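Local coordinates for tRNA (cytosine(72)-C(5))-methyltransferase (Pyrococcus horikoshii, PDB 5ZVE), which methylates the C5 position of cytosine 72 in several tRNAs, with S-adenosyl-L-methionine as the methyl donor, at residues A[89-97]-A[107-116]; A[134-142]-A[154-162]. All coordinates share one frame; numbering follows the deposited sequence.

How the interactions relate
Both contacts belong to the PUA domain and to one mixed sheet, and their centres lie 10 Å apart. Interaction 1 pairs strand 90-93 with the edge strand 112-115; interaction 2 pairs strand 134-140 with strand 154-161, and strand 124-128 runs between the two pairs. Strand 107-108 joins them directly: Leu107 O lies 2.9 Å from Ala155 N and 3.0 Å from Val156 N, probably hydrogen-bonded to both at a classic bulge. Along the chain, residues 89-116 complete interaction 1 before 134-162 form interaction 2. Neither touches the S-adenosyl-L-homocysteine pocket, whose residues fall between 205 and 304 in the methyltransferase part of the chain.

Interaction 1: residues A[89-97]-A[107-116]; sequences PVVVANKYA and LYAPGVLKAD
Val92 lies side by side with both Leu113 and Lys114, all three pointing the same way, because the two residues together face it across a classic beta bulge. Its CG1, anti to the backbone N (chi1 -173°), meets Leu113 CD2 at 3.8 Å, while CB and CG2 rest against Lys114 CG, from which the rest of the lysine runs on extended. The backbone shows the same doubling: Val92 O takes a bond from Leu113 N at 2.7 Å and a weak one from Lys114 N at 3.3 Å. Val92 N returns a bond to Lys114 O.

On the other face Val91 and Leu107 slide past each other in opposite directions, Val91 CG1 3.7 Å from Leu107 CD2. The other leucine methyl, CD1, packs against the CB atoms of Ala93 and Ala97. Gly111 suits this spot, since a side chain there would clash with Ala97 CB; its O accepts from Asn94 N at 3.0 Å. Asn94 is the N-cap of the following helix: its CG sits between the backbone N and the carbonyl carbon (chi1 68°), which turns OD1 back to the helix start, where it accepts from Ala97 N at 2.9 Å and weakly from Tyr96 N. At the far end a water bridges Val90 N and Asp116 OD2, while Asp116 OD1 accepts from Asn118 N.

Strand 112-115 is the outermost of the PUA domain's mixed sheet, and strand 90-93 has strand 124-128 as its other neighbour. Met147 of helix 144-147 touches both Val91 and Val112, and Leu107 reaches Val156 of the adjoining strand 154-161 and Ile127 of strand 124-128.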
loop_
_atom_site.group_PDB
_atom_site.type_symbol
_atom_site.label_atom_id
_atom_site.label_comp_id
_atom_site.label_asym_id
_atom_site.label_seq_id
_atom_site.Cartn_x
_atom_site.Cartn_y
_atom_site.Cartn_z
ATOM N N PRO A 89 1.800 22.541 -25.182
ATOM C CA PRO A 89 1.567 21.307 -25.936
ATOM C C PRO A 89 1.426 20.110 -24.990
ATOM O O PRO A 89 2.036 20.097 -23.923
ATOM C CB PRO A 89 2.818 21.183 -26.811
ATOM C CG PRO A 89 3.854 21.995 -26.121
ATOM C CD PRO A 89 3.121 23.126 -25.462
ATOM N N VAL A 90 0.643 19.113 -25.386
ATOM C CA VAL A 90 0.312 18.013 -24.490
ATOM C C VAL A 90 1.185 16.783 -24.737
ATOM O O VAL A 90 1.370 16.360 -25.880
ATOM C CB VAL A 90 -1.178 17.615 -24.631
ATOM C CG1 VAL A 90 -1.473 16.291 -23.924
ATOM C CG2 VAL A 90 -2.080 18.729 -24.113
ATOM N N VAL A 91 1.734 16.232 -23.656
ATOM C CA VAL A 91 2.281 14.881 -23.680
ATOM C C VAL A 91 1.320 13.959 -22.936
ATOM O O VAL A 91 0.939 14.236 -21.800
ATOM C CB VAL A 91 3.678 14.789 -23.036
ATOM C CG1 VAL A 91 4.168 13.349 -23.055
ATOM C CG2 VAL A 91 4.664 15.690 -23.756
ATOM N N VAL A 92 0.914 12.874 -23.585
ATOM C CA VAL A 92 0.029 11.907 -22.954
ATOM C C VAL A 92 0.842 10.739 -22.412
ATOM O O VAL A 92 1.493 10.021 -23.170
ATOM C CB VAL A 92 -1.038 11.384 -23.929
ATOM C CG1 VAL A 92 -2.046 10.514 -23.189
ATOM C CG2 VAL A 92 -1.741 12.542 -24.622
ATOM N N ALA A 93 0.808 10.563 -21.093
ATOM C CA ALA A 93 1.489 9.452 -20.443
ATOM C C ALA A 93 0.515 8.302 -20.285
ATOM O O ALA A 93 -0.677 8.527 -20.101
ATOM C CB ALA A 93 2.046 9.876 -19.086
ATOM N N ASN A 94 1.004 7.070 -20.372
ATOM C CA ASN A 94 0.130 5.936 -20.115
ATOM C C ASN A 94 -0.259 5.894 -18.641
ATOM O O ASN A 94 0.315 6.611 -17.819
ATOM C CB ASN A 94 0.773 4.613 -20.569
ATOM C CG ASN A 94 1.984 4.201 -19.736
ATOM O OD1 ASN A 94 1.953 4.194 -18.504
ATOM N ND2 ASN A 94 3.057 3.828 -20.422
ATOM N N LYS A 95 -1.242 5.057 -18.329
ATOM C CA LYS A 95 -1.861 4.996 -17.010
ATOM C C LYS A 95 -0.840 4.893 -15.874
ATOM O O LYS A 95 -0.973 5.547 -14.838
ATOM C CB LYS A 95 -2.827 3.806 -16.962
ATOM C CG LYS A 95 -3.436 3.532 -15.607
ATOM C CD LYS A 95 -4.581 2.529 -15.714
ATOM C CE LYS A 95 -4.113 1.115 -15.423
ATOM N NZ LYS A 95 -3.521 1.010 -14.056
ATOM N N TYR A 96 0.188 4.078 -16.077
ATOM C CA TYR A 96 1.164 3.818 -15.029
ATOM C C TYR A 96 2.160 4.967 -14.879
ATOM O O TYR A 96 2.506 5.353 -13.763
ATOM C CB TYR A 96 1.899 2.509 -15.312
ATOM C CG TYR A 96 0.966 1.325 -15.428
ATOM C CD1 TYR A 96 0.522 0.654 -14.296
ATOM C CD2 TYR A 96 0.523 0.882 -16.669
ATOM C CE1 TYR A 96 -0.335 -0.426 -14.395
ATOM C CE2 TYR A 96 -0.334 -0.200 -16.776
ATOM C CZ TYR A 96 -0.758 -0.848 -15.636
ATOM O OH TYR A 96 -1.610 -1.924 -15.736
ATOM N N ALA A 97 2.619 5.506 -16.002
ATOM C CA ALA A 97 3.557 6.626 -15.982
ATOM C C ALA A 97 2.921 7.865 -15.362
ATOM O O ALA A 97 3.567 8.599 -14.617
ATOM C CB ALA A 97 4.044 6.933 -17.390
ATOM N N LEU A 107 9.164 11.727 -16.413
ATOM C CA LEU A 107 8.500 10.921 -17.422
ATOM C C LEU A 107 9.528 10.352 -18.387
ATOM O O LEU A 107 10.274 11.095 -19.028
ATOM C CB LEU A 107 7.453 11.735 -18.179
ATOM C CG LEU A 107 6.711 10.963 -19.274
ATOM C CD1 LEU A 107 5.988 9.757 -18.697
ATOM C CD2 LEU A 107 5.737 11.866 -20.016
ATOM N N TYR A 108 9.578 9.027 -18.474
ATOM C CA TYR A 108 10.506 8.365 -19.378
ATOM C C TYR A 108 9.788 7.917 -20.646
ATOM O O TYR A 108 8.562 7.795 -20.664
ATOM C CB TYR A 108 11.176 7.187 -18.670
ATOM C CG TYR A 108 11.928 7.629 -17.436
ATOM C CD1 TYR A 108 13.203 8.172 -17.537
ATOM C CD2 TYR A 108 11.353 7.532 -16.175
ATOM C CE1 TYR A 108 13.892 8.595 -16.412
ATOM C CE2 TYR A 108 12.036 7.951 -15.044
ATOM C CZ TYR A 108 13.307 8.483 -15.171
ATOM O OH TYR A 108 13.995 8.906 -14.055
ATOM N N ALA A 109 10.562 7.673 -21.700
ATOM C CA ALA A 109 10.017 7.424 -23.035
ATOM C C ALA A 109 9.010 6.266 -23.101
ATOM O O ALA A 109 7.942 6.432 -23.689
ATOM C CB ALA A 109 11.150 7.196 -24.031
ATOM N N PRO A 110 9.330 5.098 -22.509
ATOM C CA PRO A 110 8.300 4.049 -22.529
ATOM C C PRO A 110 7.004 4.447 -21.816
ATOM O O PRO A 110 5.977 3.801 -22.017
ATOM C CB PRO A 110 8.971 2.872 -21.803
ATOM C CG PRO A 110 10.137 3.443 -21.095
ATOM C CD PRO A 110 10.588 4.605 -21.921
ATOM N N GLY A 111 7.053 5.488 -20.993
ATOM C CA GLY A 111 5.866 5.948 -20.298
ATOM C C GLY A 111 5.009 6.861 -21.154
ATOM O O GLY A 111 3.925 7.270 -20.744
ATOM N N VAL A 112 5.493 7.168 -22.353
ATOM C CA VAL A 112 4.800 8.090 -23.249
ATOM C C VAL A 112 3.869 7.352 -24.208
ATOM O O VAL A 112 4.300 6.475 -24.959
ATOM C CB VAL A 112 5.796 8.936 -24.067
ATOM C CG1 VAL A 112 5.061 9.782 -25.100
ATOM C CG2 VAL A 112 6.632 9.810 -23.145
ATOM N N LEU A 113 2.594 7.728 -24.191
ATOM C CA LEU A 113 1.594 7.110 -25.053
ATOM C C LEU A 113 1.539 7.807 -26.411
ATOM O O LEU A 113 1.607 7.163 -27.459
ATOM C CB LEU A 113 0.222 7.152 -24.370
ATOM C CG LEU A 113 -0.987 6.540 -25.081
ATOM C CD1 LEU A 113 -0.819 5.035 -25.219
ATOM C CD2 LEU A 113 -2.267 6.872 -24.326
ATOM N N LYS A 114 1.436 9.129 -26.377
ATOM C CA LYS A 114 1.420 9.951 -27.581
ATOM C C LYS A 114 1.631 11.404 -27.172
ATOM O O LYS A 114 1.586 11.725 -25.984
ATOM C CB LYS A 114 0.106 9.776 -28.343
ATOM C CG LYS A 114 -1.133 10.098 -27.523
ATOM C CD LYS A 114 -2.405 9.692 -28.246
ATOM C CE LYS A 114 -3.629 10.054 -27.431
ATOM N NZ LYS A 114 -4.895 9.560 -28.047
ATOM N N ALA A 115 1.872 12.280 -28.142
ATOM C CA ALA A 115 2.202 13.663 -27.826
ATOM C C ALA A 115 1.940 14.614 -28.985
ATOM O O ALA A 115 1.741 14.188 -30.125
ATOM C CB ALA A 115 3.657 13.761 -27.395
ATOM N N ASP A 116 1.933 15.906 -28.669
ATOM C CA ASP A 116 1.803 16.963 -29.663
ATOM C C ASP A 116 3.044 16.958 -30.550
ATOM O O ASP A 116 4.166 16.906 -30.051
ATOM C CB ASP A 116 1.611 18.318 -28.970
ATOM C CG ASP A 116 1.307 19.449 -29.940
ATOM O OD1 ASP A 116 2.097 19.686 -30.878
ATOM O OD2 ASP A 116 0.263 20.110 -29.759
HETATM O O HOH W 1 -0.900 19.660 -27.352
#

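Interaction 2: residues A[134-142]-A[154-162]; sequences LVGIGIARM and LAVEVTLPK
Arg141 sets CG beside its backbone N (chi1 -64°) and bends again at chi2 (-52°), folding its guanidinium back across Glu157, whose own chain runs out extended. The grip is side-on: NE at 3.0 Å and NH2 at 2.8 Å both bind Glu157 OE1, which lies in the guanidinium plane although the carboxylate is turned 41° from it. Ile139 CG2 sits over the centre of one guanidinium face, 3.3 Å above it. Without the guanidinium, as with an alanine here, the Glu157 carboxylate is likely to be left without its charged mate and the methyl Ile139 CG2 without the flat group against it.

Alongside this pair, antiparallel strands 134-140 and 154-161 of the PUA sheet bond closely, as where Ile139 N gives to Glu157 O at 2.8 Å. At Gly138 a side chain would clash with Glu157 O, which lies 3.1 Å from Gly138 CA. Further along, Ile137 O accepts from Leu160 N at 2.8 Å and weakly from Thr159 N, a classic bulge where the chain turns a corner. Met142 lays CG and CE against Leu154 O.

With one carboxylate oxygen taking both donors, the ion pair is likely to fix the turn of the guanidinium and favour the charged forms of both groups.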
loop_
_atom_site.group_PDB
_atom_site.type_symbol
_atom_site.label_atom_id
_atom_site.label_comp_id
_atom_site.label_asym_id
_atom_site.label_seq_id
_atom_site.Cartn_x
_atom_site.Cartn_y
_atom_site.Cartn_z
ATOM N N LEU A 134 -4.684 16.202 -15.751
ATOM C CA LEU A 134 -3.405 16.906 -15.716
ATOM C C LEU A 134 -2.607 16.459 -14.494
ATOM O O LEU A 134 -3.012 16.702 -13.355
ATOM C CB LEU A 134 -3.620 18.417 -15.700
ATOM C CG LEU A 134 -2.360 19.281 -15.597
ATOM C CD1 LEU A 134 -1.477 19.092 -16.824
ATOM C CD2 LEU A 134 -2.734 20.743 -15.422
ATOM N N VAL A 135 -1.471 15.813 -14.732
ATOM C CA VAL A 135 -0.713 15.219 -13.638
ATOM C C VAL A 135 0.615 15.915 -13.407
ATOM O O VAL A 135 1.267 15.700 -12.386
ATOM C CB VAL A 135 -0.452 13.723 -13.888
ATOM C CG1 VAL A 135 -1.771 12.981 -14.035
ATOM C CG2 VAL A 135 0.421 13.527 -15.121
ATOM N N GLY A 136 1.005 16.774 -14.340
ATOM C CA GLY A 136 2.277 17.454 -14.212
ATOM C C GLY A 136 2.645 18.341 -15.378
ATOM O O GLY A 136 2.081 18.239 -16.466
ATOM N N ILE A 137 3.602 19.225 -15.118
ATOM C CA ILE A 137 4.153 20.144 -16.103
ATOM C C ILE A 137 5.673 20.068 -16.022
ATOM O O ILE A 137 6.225 19.893 -14.944
ATOM C CB ILE A 137 3.664 21.587 -15.861
ATOM C CG1 ILE A 137 2.174 21.690 -16.190
ATOM C CG2 ILE A 137 4.430 22.576 -16.715
ATOM C CD1 ILE A 137 1.564 22.993 -15.775
ATOM N N GLY A 138 6.348 20.165 -17.161
ATOM C CA GLY A 138 7.786 20.010 -17.180
ATOM C C GLY A 138 8.408 20.450 -18.487
ATOM O O GLY A 138 7.788 21.171 -19.273
ATOM N N ILE A 139 9.643 20.015 -18.714
ATOM C CA ILE A 139 10.416 20.436 -19.879
ATOM C C ILE A 139 10.836 19.204 -20.678
ATOM O O ILE A 139 11.435 18.270 -20.137
ATOM C CB ILE A 139 11.677 21.267 -19.488
ATOM C CG1 ILE A 139 11.311 22.706 -19.108
ATOM C CG2 ILE A 139 12.648 21.347 -20.653
ATOM C CD1 ILE A 139 10.616 22.881 -17.777
ATOM N N ALA A 140 10.501 19.199 -21.963
ATOM C CA ALA A 140 10.825 18.081 -22.840
ATOM C C ALA A 140 12.333 17.957 -23.030
ATOM O O ALA A 140 13.017 18.942 -23.293
ATOM C CB ALA A 140 10.135 18.242 -24.185
ATOM N N ARG A 141 12.844 16.742 -22.864
ATOM C CA ARG A 141 14.251 16.455 -23.100
ATOM C C ARG A 141 14.427 15.609 -24.355
ATOM O O ARG A 141 15.529 15.163 -24.670
ATOM C CB ARG A 141 14.860 15.759 -21.880
ATOM C CG ARG A 141 14.856 16.634 -20.636
ATOM C CD ARG A 141 15.497 17.986 -20.926
ATOM N NE ARG A 141 15.498 18.856 -19.755
ATOM C CZ ARG A 141 15.740 20.164 -19.795
ATOM N NH1 ARG A 141 15.999 20.756 -20.952
ATOM N NH2 ARG A 141 15.718 20.882 -18.678
ATOM N N MET A 142 13.323 15.387 -25.057
ATOM C CA MET A 142 13.335 14.734 -26.359
ATOM C C MET A 142 12.439 15.493 -27.315
ATOM O O MET A 142 11.478 16.134 -26.896
ATOM C CB MET A 142 12.859 13.281 -26.265
ATOM C CG MET A 142 13.699 12.376 -25.394
ATOM S SD MET A 142 13.007 10.711 -25.363
ATOM C CE MET A 142 14.299 9.788 -24.538
ATOM N N LEU A 154 15.130 9.780 -20.736
ATOM C CA LEU A 154 14.279 10.814 -20.154
ATOM C C LEU A 154 13.511 11.583 -21.229
ATOM O O LEU A 154 14.108 12.165 -22.133
ATOM C CB LEU A 154 15.127 11.777 -19.319
ATOM C CG LEU A 154 14.424 12.949 -18.635
ATOM C CD1 LEU A 154 13.302 12.456 -17.737
ATOM C CD2 LEU A 154 15.434 13.762 -17.827
ATOM N N ALA A 155 12.187 11.599 -21.114
ATOM C CA ALA A 155 11.341 12.247 -22.111
ATOM C C ALA A 155 10.907 13.637 -21.657
ATOM O O ALA A 155 11.004 14.608 -22.410
ATOM C CB ALA A 155 10.125 11.380 -22.417
ATOM N N VAL A 156 10.409 13.733 -20.434
ATOM C CA VAL A 156 10.062 15.027 -19.866
ATOM C C VAL A 156 10.633 15.143 -18.465
ATOM O O VAL A 156 10.367 14.307 -17.603
ATOM C CB VAL A 156 8.537 15.254 -19.808
ATOM C CG1 VAL A 156 8.228 16.621 -19.215
ATOM C CG2 VAL A 156 7.915 15.117 -21.190
ATOM N N GLU A 157 11.426 16.184 -18.240
ATOM C CA GLU A 157 11.843 16.519 -16.893
ATOM C C GLU A 157 10.689 17.229 -16.213
ATOM O O GLU A 157 10.329 18.345 -16.591
ATOM C CB GLU A 157 13.102 17.394 -16.907
ATOM C CG GLU A 157 13.573 17.834 -15.535
ATOM C CD GLU A 157 14.767 18.770 -15.606
ATOM O OE1 GLU A 157 15.296 18.984 -16.717
ATOM O OE2 GLU A 157 15.184 19.282 -14.551
ATOM N N VAL A 158 10.095 16.569 -15.223
ATOM C CA VAL A 158 8.912 17.100 -14.559
ATOM C C VAL A 158 9.340 18.057 -13.448
ATOM O O VAL A 158 9.777 17.640 -12.379
ATOM C CB VAL A 158 8.023 15.966 -13.991
ATOM C CG1 VAL A 158 6.776 16.530 -13.335
ATOM C CG2 VAL A 158 7.632 15.006 -15.101
ATOM N N THR A 159 9.216 19.348 -13.730
ATOM C CA THR A 159 9.628 20.402 -12.820
ATOM C C THR A 159 8.453 20.915 -12.005
ATOM O O THR A 159 8.631 21.627 -11.020
ATOM C CB THR A 159 10.251 21.571 -13.586
ATOM O OG1 THR A 159 9.311 22.040 -14.560
ATOM C CG2 THR A 159 11.517 21.123 -14.293
ATOM N N LEU A 160 7.246 20.577 -12.440
ATOM C CA LEU A 160 6.052 20.944 -11.694
ATOM C C LEU A 160 5.053 19.799 -11.674
ATOM O O LEU A 160 4.050 19.824 -12.389
ATOM C CB LEU A 160 5.405 22.196 -12.289
ATOM C CG LEU A 160 4.337 22.840 -11.402
ATOM C CD1 LEU A 160 4.970 23.443 -10.147
ATOM C CD2 LEU A 160 3.569 23.887 -12.188
ATOM N N PRO A 161 5.331 18.777 -10.856
ATOM C CA PRO A 161 4.362 17.701 -10.651
ATOM C C PRO A 161 3.157 18.221 -9.877
ATOM O O PRO A 161 3.282 19.214 -9.173
ATOM C CB PRO A 161 5.147 16.673 -9.839
ATOM C CG PRO A 161 6.125 17.499 -9.069
ATOM C CD PRO A 161 6.522 18.617 -10.001
ATOM N N LYS A 162 2.009 17.574 -10.014
ATOM C CA LYS A 162 0.841 17.975 -9.251
ATOM C C LYS A 162 1.129 17.838 -7.750
ATOM O O LYS A 162 0.805 18.723 -6.957
ATOM C CB LYS A 162 -0.365 17.137 -9.664
ATOM C CG LYS A 162 -1.584 17.325 -8.799
ATOM C CD LYS A 162 -2.397 18.524 -9.208
ATOM C CE LYS A 162 -3.877 18.244 -9.019
ATOM N NZ LYS A 162 -4.663 19.501 -8.898
#